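Local coordinates for protein ricin B lectin (Clostridium thermocellum, PDB 3VSF) that acts as an exo-beta-1,3-galactanase, probably through its family 43 glycoside hydrolase domain, and carries a family 13 ricin-type carbohydrate-binding module that binds galactose, at residues 484-487 / 491-494; 248-253 / 274-279; 207-212 / 235-240. One frame throughout, in Å; residues are numbered along the deposited sequence.

Interaction 1: residues 484-487 / 491-494; sequences WSDA and NQHW
Gln492 NE2 is gripped by two acceptors: it donates to the carbonyl oxygen Ser485 O at 2.9 Å and to the carboxylate of Asp469 on strand 467-470. The bond to Ser485 is bent, with 135° at the hydrogen, and its acceptor sits well off the amide plane of Gln492. The other end of the same amide is better aligned: Ala487 N donates to Gln492 OE1 over 2.9 Å, in the carbonyl plane and on a lone pair, while Gly488 N adds a weak bond. One amide thus reads both a C=O and an N-H of the turn, and these partners on its two ends fix which way it is flipped. The extended chain beyond CG (chi2 177°) carries the amide of the buried Gln492 across to the backbone of 485-487, earlier in the same loop. The Trp484 indole lies obliquely beside it, planes 47° apart, with CD1 3.7 Å from Gln492 NE2, and Ala487 CB lies obliquely off the N/O end of the amide, 3.9 Å from Gln492 NE2. Asp486 turns its carboxylate to Lys458, a salt bridge through OD2, and to Gly488 N through OD1. Asn491 ND2 is hydrogen-bonded to a glycerol, probably from the crystallisation liquor, and Trp484 lies close to one; Asn491 and Asp469 match in local sequence the galactose-binding Asn444 and Asp422, consistent with a related sugar pocket. Gln492, His493 and Trp494 spell the QxW signature of the ricin-type beta-trefoil.

Interaction 2: residues 248-253 / 274-279; sequences LITSGC and SQLYNL
Ile249 and Leu279 meet across one blade of the five-bladed beta-propeller of the GH43 domain. Their strands, 246-251 and 277-279, are not neighbours: strand 261-266 runs between them, antiparallel to both, so the contact is made by side chains reaching over it, and no hydrogen bond joins the two segments. The touching atoms are Ile249 CG1 and Leu279 CD2, 3.9 Å apart, with the two side chains set at a slant. In Leu279 the first torsion, with CG anti to the backbone N (chi1 -171°), puts CG on the isoleucine's side, and the CD2 branch does the touching; there it also lies 4.3 Å from Ile249 CG2, between the two branches. A looser touch follows further along, where Leu276 CD1 comes to 4.4 Å from Thr250 OG1.

Around these pairs, Ile249 is backed by Pro289 and Ile292 of strand 288-296, in the following blade, and Leu279 rests on Tyr263 of the intervening strand, while Thr250 leans on Leu209 of the preceding blade and Leu276 touches Lys262 and Gln232. Backbone bonds from Leu248 to Ala264 and from Thr250 to Lys262 hold strand 246-251 against strand 261-266. The threonine hydroxyl that Leu276 approaches has a stronger partner of its own: Thr250 OG1 is hydrogen-bonded to Arg234 NE.

Interaction 3: residues 207-212 / 235-240; sequences MDLHLY and EAPCLI
Just ahead of Leu209, the first residue to touch Pro237, Met207 and Asp208 both face Ala203 and form a classic beta bulge at the start of strand 208-214. Asp208 turns away from the contact, and its OD1 takes a hydrogen bond from Gly231 N. Leu209 then points at the other segment, and its CD2 methyl meets Pro237 CG, the puckered corner of the proline ring, at 4.1 Å, just after the second chain has turned a corner at Ala236; the two side chains pass at a slant, and Leu248 adds a further apolar neighbour. Strands 208-214 and 237-241 belong to successive four-stranded blades of the GH43 beta-propeller, so this is packing between blades, apolar and without a hydrogen bond across it. Between the two leucines, His210 faces the other side of the strand, where its ND1 donates to Tyr212 OH at 2.9 Å, with the hydroxyl lying in the plane of the imidazole, and Tyr182 packs edge-to-face with the same ring. Leu211 returns to the interface. With CG anti to the backbone N (chi1 -180°), it extends its CD1 to 3.9 Å from Leu239 CD2, the two leucines meeting nearly at right angles.

Overall arrangement
Interactions 2 and 3 share the propeller core, their centres 10 Å apart, and they meet directly: strands 237-241 and 246-251 are neighbours in one blade, joined by probable backbone hydrogen bonds from Cys238 N to Ile249 O and from Ser251 N to Glu235 O. Interaction 3 packs that blade on the preceding one, whereas interaction 2 lies within it, across a middle strand; both are buried and rest on aliphatic contacts. Interaction 1 belongs to the beta-trefoil module, about 40 Å and 50 Å from them between centres. It is a surface contact inside one loop, and its chemistry is polar, an amide bonding to backbone groups.

Interaction 1: residues 484-487 / 491-494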
loop_
_atom_site.group_PDB
_atom_site.type_symbol
_atom_site.label_atom_id
_atom_site.label_comp_id
_atom_site.label_asym_id
_atom_site.label_seq_id
_atom_site.Cartn_x
_atom_site.Cartn_y
_atom_site.Cartn_z
ATOM N N TRP A 484 0.291 -31.534 -7.499
ATOM C CA TRP A 484 0.154 -32.700 -8.365
ATOM C C TRP A 484 -1.306 -33.072 -8.595
ATOM O O TRP A 484 -2.164 -32.810 -7.754
ATOM C CB TRP A 484 0.908 -33.890 -7.769
ATOM C CG TRP A 484 1.253 -34.956 -8.764
ATOM C CD1 TRP A 484 0.442 -35.959 -9.205
ATOM C CD2 TRP A 484 2.507 -35.128 -9.436
ATOM N NE1 TRP A 484 1.111 -36.745 -10.113
ATOM C CE2 TRP A 484 2.382 -36.255 -10.271
ATOM C CE3 TRP A 484 3.723 -34.438 -9.414
ATOM C CZ2 TRP A 484 3.423 -36.707 -11.077
ATOM C CZ3 TRP A 484 4.757 -34.888 -10.215
ATOM C CH2 TRP A 484 4.601 -36.011 -11.034
ATOM N N SER A 485 -1.579 -33.685 -9.742
ATOM C CA SER A 485 -2.930 -34.117 -10.081
ATOM C C SER A 485 -3.465 -35.096 -9.043
ATOM O O SER A 485 -2.700 -35.839 -8.429
ATOM C CB SER A 485 -2.949 -34.768 -11.465
ATOM O OG SER A 485 -2.441 -33.889 -12.452
ATOM N N ASP A 486 -4.779 -35.093 -8.853
ATOM C CA ASP A 486 -5.419 -36.011 -7.919
ATOM C C ASP A 486 -5.279 -37.454 -8.396
ATOM O O ASP A 486 -6.030 -37.907 -9.259
ATOM C CB ASP A 486 -6.896 -35.650 -7.741
ATOM C CG ASP A 486 -7.627 -36.615 -6.826
ATOM O OD1 ASP A 486 -6.967 -37.264 -5.988
ATOM O OD2 ASP A 486 -8.866 -36.719 -6.945
ATOM N N ALA A 487 -4.313 -38.170 -7.827
ATOM C CA ALA A 487 -4.045 -39.548 -8.221
ATOM C C ALA A 487 -4.577 -40.547 -7.197
ATOM O O ALA A 487 -4.432 -41.758 -7.366
ATOM C CB ALA A 487 -2.554 -39.756 -8.444
ATOM N N ASN A 491 -0.210 -39.993 -0.208
ATOM C CA ASN A 491 0.726 -38.889 -0.043
ATOM C C ASN A 491 0.067 -37.564 -0.408
ATOM O O ASN A 491 0.678 -36.502 -0.300
ATOM C CB ASN A 491 1.981 -39.110 -0.889
ATOM C CG ASN A 491 1.689 -39.125 -2.376
ATOM O OD1 ASN A 491 0.661 -39.646 -2.815
ATOM N ND2 ASN A 491 2.591 -38.549 -3.162
ATOM N N GLN A 492 -1.189 -37.643 -0.838
ATOM C CA GLN A 492 -1.955 -36.464 -1.220
ATOM C C GLN A 492 -3.081 -36.197 -0.228
ATOM O O GLN A 492 -3.832 -35.233 -0.371
ATOM C CB GLN A 492 -2.534 -36.641 -2.624
ATOM C CG GLN A 492 -1.487 -36.835 -3.706
ATOM C CD GLN A 492 -2.100 -37.090 -5.067
ATOM O OE1 GLN A 492 -3.254 -37.505 -5.174
ATOM N NE2 GLN A 492 -1.329 -36.839 -6.119
ATOM N N HIS A 493 -3.194 -37.059 0.777
ATOM C CA HIS A 493 -4.244 -36.930 1.784
ATOM C C HIS A 493 -3.694 -36.333 3.075
ATOM O O HIS A 493 -2.672 -36.784 3.593
ATOM C CB HIS A 493 -4.889 -38.291 2.057
ATOM C CG HIS A 493 -5.474 -38.937 0.838
ATOM N ND1 HIS A 493 -6.043 -40.192 0.862
ATOM C CD2 HIS A 493 -5.579 -38.501 -0.438
ATOM C CE1 HIS A 493 -6.473 -40.501 -0.348
ATOM N NE2 HIS A 493 -6.204 -39.493 -1.156
ATOM N N TRP A 494 -4.376 -35.315 3.590
ATOM C CA TRP A 494 -3.913 -34.607 4.778
ATOM C C TRP A 494 -4.993 -34.533 5.854
ATOM O O TRP A 494 -6.171 -34.347 5.552
ATOM C CB TRP A 494 -3.454 -33.196 4.407
ATOM C CG TRP A 494 -2.372 -33.172 3.372
ATOM C CD1 TRP A 494 -2.529 -33.289 2.022
ATOM C CD2 TRP A 494 -0.966 -33.022 3.601
ATOM N NE1 TRP A 494 -1.309 -33.223 1.397
ATOM C CE2 TRP A 494 -0.333 -33.059 2.344
ATOM C CE3 TRP A 494 -0.183 -32.861 4.747
ATOM C CZ2 TRP A 494 1.048 -32.940 2.200
ATOM C CZ3 TRP A 494 1.188 -32.745 4.603
ATOM C CH2 TRP A 494 1.789 -32.784 3.340
#

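Interaction 2: residues 248-253 / 274-279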
loop_
_atom_site.group_PDB
_atom_site.type_symbol
_atom_site.label_atom_id
_atom_site.label_comp_id
_atom_site.label_asym_id
_atom_site.label_seq_id
_atom_site.Cartn_x
_atom_site.Cartn_y
_atom_site.Cartn_z
ATOM N N LEU A 248 10.965 5.521 -3.584
ATOM C CA LEU A 248 9.962 6.209 -4.385
ATOM C C LEU A 248 8.924 5.239 -4.942
ATOM O O LEU A 248 9.160 4.567 -5.946
ATOM C CB LEU A 248 10.628 6.983 -5.526
ATOM C CG LEU A 248 9.709 7.843 -6.398
ATOM C CD1 LEU A 248 8.927 8.827 -5.542
ATOM C CD2 LEU A 248 10.511 8.573 -7.463
ATOM N N ILE A 249 7.773 5.172 -4.279
ATOM C CA ILE A 249 6.670 4.337 -4.738
ATOM C C ILE A 249 5.823 5.096 -5.754
ATOM O O ILE A 249 5.283 6.159 -5.454
ATOM C CB ILE A 249 5.772 3.883 -3.571
ATOM C CG1 ILE A 249 6.465 2.795 -2.747
ATOM C CG2 ILE A 249 4.444 3.366 -4.095
ATOM C CD1 ILE A 249 7.676 3.272 -1.973
ATOM N N THR A 250 5.712 4.545 -6.958
ATOM C CA THR A 250 4.962 5.196 -8.024
ATOM C C THR A 250 3.889 4.278 -8.593
ATOM O O THR A 250 3.823 3.098 -8.253
ATOM C CB THR A 250 5.888 5.636 -9.172
ATOM O OG1 THR A 250 6.525 4.485 -9.741
ATOM C CG2 THR A 250 6.951 6.596 -8.659
ATOM N N SER A 251 3.047 4.831 -9.459
ATOM C CA SER A 251 2.038 4.047 -10.157
ATOM C C SER A 251 2.181 4.260 -11.656
ATOM O O SER A 251 3.074 4.976 -12.108
ATOM C CB SER A 251 0.632 4.449 -9.707
ATOM O OG SER A 251 0.279 5.725 -10.212
ATOM N N GLY A 252 1.303 3.629 -12.426
ATOM C CA GLY A 252 1.293 3.807 -13.864
ATOM C C GLY A 252 0.317 4.896 -14.260
ATOM O O GLY A 252 -0.415 5.419 -13.419
ATOM N N CYS A 253 0.306 5.243 -15.541
ATOM C CA CYS A 253 -0.603 6.264 -16.042
ATOM C C CYS A 253 -1.714 5.635 -16.876
ATOM O O CYS A 253 -1.585 5.489 -18.092
ATOM C CB CYS A 253 0.158 7.303 -16.865
ATOM S SG CYS A 253 -0.813 8.763 -17.304
ATOM N N SER A 274 17.792 3.435 -8.362
ATOM C CA SER A 274 17.784 2.124 -8.999
ATOM C C SER A 274 16.723 2.050 -10.086
ATOM O O SER A 274 16.059 3.041 -10.391
ATOM C CB SER A 274 17.529 1.031 -7.960
ATOM O OG SER A 274 16.229 1.150 -7.406
ATOM N N GLN A 275 16.570 0.866 -10.669
ATOM C CA GLN A 275 15.516 0.621 -11.641
ATOM C C GLN A 275 14.196 0.390 -10.914
ATOM O O GLN A 275 14.164 0.312 -9.686
ATOM C CB GLN A 275 15.865 -0.588 -12.512
ATOM C CG GLN A 275 16.359 -1.793 -11.725
ATOM C CD GLN A 275 16.708 -2.969 -12.615
ATOM O OE1 GLN A 275 15.828 -3.625 -13.172
ATOM N NE2 GLN A 275 18.002 -3.242 -12.755
ATOM N N LEU A 276 13.110 0.283 -11.671
ATOM C CA LEU A 276 11.793 0.081 -11.079
ATOM C C LEU A 276 11.553 -1.385 -10.738
ATOM O O LEU A 276 11.800 -2.271 -11.556
ATOM C CB LEU A 276 10.691 0.592 -12.013
ATOM C CG LEU A 276 10.582 2.107 -12.217
ATOM C CD1 LEU A 276 10.446 2.825 -10.880
ATOM C CD2 LEU A 276 11.768 2.643 -13.003
ATOM N N TYR A 277 11.074 -1.633 -9.523
ATOM C CA TYR A 277 10.739 -2.983 -9.089
ATOM C C TYR A 277 9.252 -3.085 -8.768
ATOM O O TYR A 277 8.701 -2.236 -8.067
ATOM C CB TYR A 277 11.568 -3.382 -7.869
ATOM C CG TYR A 277 13.055 -3.465 -8.132
ATOM C CD1 TYR A 277 13.608 -4.572 -8.760
ATOM C CD2 TYR A 277 13.906 -2.438 -7.747
ATOM C CE1 TYR A 277 14.967 -4.654 -9.001
ATOM C CE2 TYR A 277 15.267 -2.510 -7.985
ATOM C CZ TYR A 277 15.791 -3.621 -8.611
ATOM O OH TYR A 277 17.145 -3.698 -8.849
ATOM N N ASN A 278 8.607 -4.126 -9.283
ATOM C CA ASN A 278 7.176 -4.315 -9.079
ATOM C C ASN A 278 6.779 -4.366 -7.605
ATOM O O ASN A 278 7.486 -4.944 -6.778
ATOM C CB ASN A 278 6.690 -5.571 -9.806
ATOM C CG ASN A 278 6.677 -5.402 -11.312
ATOM O OD1 ASN A 278 7.276 -4.470 -11.850
ATOM N ND2 ASN A 278 5.988 -6.303 -12.002
ATOM N N LEU A 279 5.643 -3.751 -7.290
ATOM C CA LEU A 279 5.122 -3.728 -5.929
ATOM C C LEU A 279 3.639 -4.076 -5.950
ATOM O O LEU A 279 2.868 -3.490 -6.711
ATOM C CB LEU A 279 5.331 -2.349 -5.301
ATOM C CG LEU A 279 5.023 -2.215 -3.809
ATOM C CD1 LEU A 279 5.955 -3.099 -2.997
ATOM C CD2 LEU A 279 5.138 -0.766 -3.366
#

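Interaction 3: residues 207-212 / 235-240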
loop_
_atom_site.group_PDB
_atom_site.type_symbol
_atom_site.label_atom_id
_atom_site.label_comp_id
_atom_site.label_asym_id
_atom_site.label_seq_id
_atom_site.Cartn_x
_atom_site.Cartn_y
_atom_site.Cartn_z
ATOM N N MET A 207 5.274 12.563 -18.123
ATOM C CA MET A 207 6.274 11.628 -18.622
ATOM C C MET A 207 7.511 11.605 -17.732
ATOM O O MET A 207 8.207 10.593 -17.645
ATOM C CB MET A 207 6.670 11.977 -20.058
ATOM C CG MET A 207 5.530 11.890 -21.059
ATOM S SD MET A 207 4.898 10.213 -21.260
ATOM C CE MET A 207 6.385 9.345 -21.755
ATOM N N ASP A 208 7.784 12.726 -17.073
ATOM C CA ASP A 208 8.948 12.834 -16.204
ATOM C C ASP A 208 8.545 13.222 -14.787
ATOM O O ASP A 208 7.549 13.914 -14.581
ATOM C CB ASP A 208 9.941 13.858 -16.761
ATOM C CG ASP A 208 10.334 13.570 -18.198
ATOM O OD1 ASP A 208 10.236 12.399 -18.620
ATOM O OD2 ASP A 208 10.744 14.516 -18.905
ATOM N N LEU A 209 9.320 12.764 -13.809
ATOM C CA LEU A 209 9.111 13.155 -12.422
ATOM C C LEU A 209 10.123 14.220 -12.022
ATOM O O LEU A 209 11.326 14.052 -12.220
ATOM C CB LEU A 209 9.229 11.948 -11.490
ATOM C CG LEU A 209 8.013 11.026 -11.389
ATOM C CD1 LEU A 209 8.322 9.832 -10.499
ATOM C CD2 LEU A 209 6.809 11.790 -10.865
ATOM N N HIS A 210 9.629 15.319 -11.465
ATOM C CA HIS A 210 10.500 16.393 -11.008
ATOM C C HIS A 210 10.534 16.475 -9.486
ATOM O O HIS A 210 9.495 16.592 -8.836
ATOM C CB HIS A 210 10.062 17.735 -11.602
ATOM C CG HIS A 210 10.514 17.949 -13.013
ATOM N ND1 HIS A 210 10.237 19.102 -13.717
ATOM C CD2 HIS A 210 11.230 17.161 -13.850
ATOM C CE1 HIS A 210 10.759 19.013 -14.927
ATOM N NE2 HIS A 210 11.367 17.845 -15.034
ATOM N N LEU A 211 11.737 16.401 -8.926
ATOM C CA LEU A 211 11.924 16.554 -7.490
ATOM C C LEU A 211 12.442 17.953 -7.186
ATOM O O LEU A 211 13.597 18.269 -7.467
ATOM C CB LEU A 211 12.903 15.506 -6.959
ATOM C CG LEU A 211 13.185 15.548 -5.455
ATOM C CD1 LEU A 211 11.907 15.321 -4.662
ATOM C CD2 LEU A 211 14.242 14.523 -5.077
ATOM N N TYR A 212 11.581 18.790 -6.617
ATOM C CA TYR A 212 11.947 20.165 -6.300
ATOM C C TYR A 212 12.364 20.306 -4.842
ATOM O O TYR A 212 11.691 19.802 -3.943
ATOM C CB TYR A 212 10.781 21.114 -6.591
ATOM C CG TYR A 212 10.249 21.034 -8.003
ATOM C CD1 TYR A 212 10.864 21.726 -9.038
ATOM C CD2 TYR A 212 9.126 20.274 -8.299
ATOM C CE1 TYR A 212 10.378 21.657 -10.330
ATOM C CE2 TYR A 212 8.633 20.200 -9.587
ATOM C CZ TYR A 212 9.262 20.893 -10.599
ATOM O OH TYR A 212 8.773 20.820 -11.882
ATOM N N GLU A 235 3.357 7.891 -12.076
ATOM C CA GLU A 235 2.415 8.799 -11.429
ATOM C C GLU A 235 2.260 8.502 -9.940
ATOM O O GLU A 235 2.940 7.635 -9.396
ATOM C CB GLU A 235 1.051 8.727 -12.116
ATOM C CG GLU A 235 1.116 8.865 -13.626
ATOM C CD GLU A 235 1.881 10.097 -14.061
ATOM O OE1 GLU A 235 1.646 11.180 -13.484
ATOM O OE2 GLU A 235 2.725 9.981 -14.974
ATOM N N ALA A 236 1.356 9.235 -9.294
ATOM C CA ALA A 236 1.074 9.066 -7.869
ATOM C C ALA A 236 2.318 8.728 -7.050
ATOM O O ALA A 236 2.343 7.720 -6.343
ATOM C CB ALA A 236 0.003 8.006 -7.668
ATOM N N PRO A 237 3.352 9.578 -7.131
ATOM C CA PRO A 237 4.618 9.288 -6.452
ATOM C C PRO A 237 4.528 9.450 -4.938
ATOM O O PRO A 237 3.814 10.324 -4.446
ATOM C CB PRO A 237 5.567 10.335 -7.037
ATOM C CG PRO A 237 4.683 11.482 -7.369
ATOM C CD PRO A 237 3.382 10.878 -7.823
ATOM N N CYS A 238 5.250 8.601 -4.214
ATOM C CA CYS A 238 5.342 8.694 -2.763
ATOM C C CYS A 238 6.806 8.635 -2.348
ATOM O O CYS A 238 7.499 7.659 -2.636
ATOM C CB CYS A 238 4.564 7.556 -2.097
ATOM S SG CYS A 238 2.792 7.537 -2.457
ATOM N N LEU A 239 7.278 9.680 -1.680
ATOM C CA LEU A 239 8.679 9.754 -1.285
ATOM C C LEU A 239 8.860 9.509 0.209
ATOM O O LEU A 239 8.283 10.214 1.037
ATOM C CB LEU A 239 9.275 11.108 -1.674
ATOM C CG LEU A 239 10.779 11.269 -1.450
ATOM C CD1 LEU A 239 11.543 10.142 -2.127
ATOM C CD2 LEU A 239 11.256 12.623 -1.950
ATOM N N ILE A 240 9.662 8.502 0.545
ATOM C CA ILE A 240 9.929 8.160 1.939
ATOM C C ILE A 240 11.399 7.809 2.157
ATOM O O ILE A 240 12.161 7.668 1.202
ATOM C CB ILE A 240 9.060 6.977 2.411
ATOM C CG1 ILE A 240 9.403 5.712 1.622
ATOM C CG2 ILE A 240 7.581 7.308 2.278
ATOM C CD1 ILE A 240 8.578 4.506 2.015
#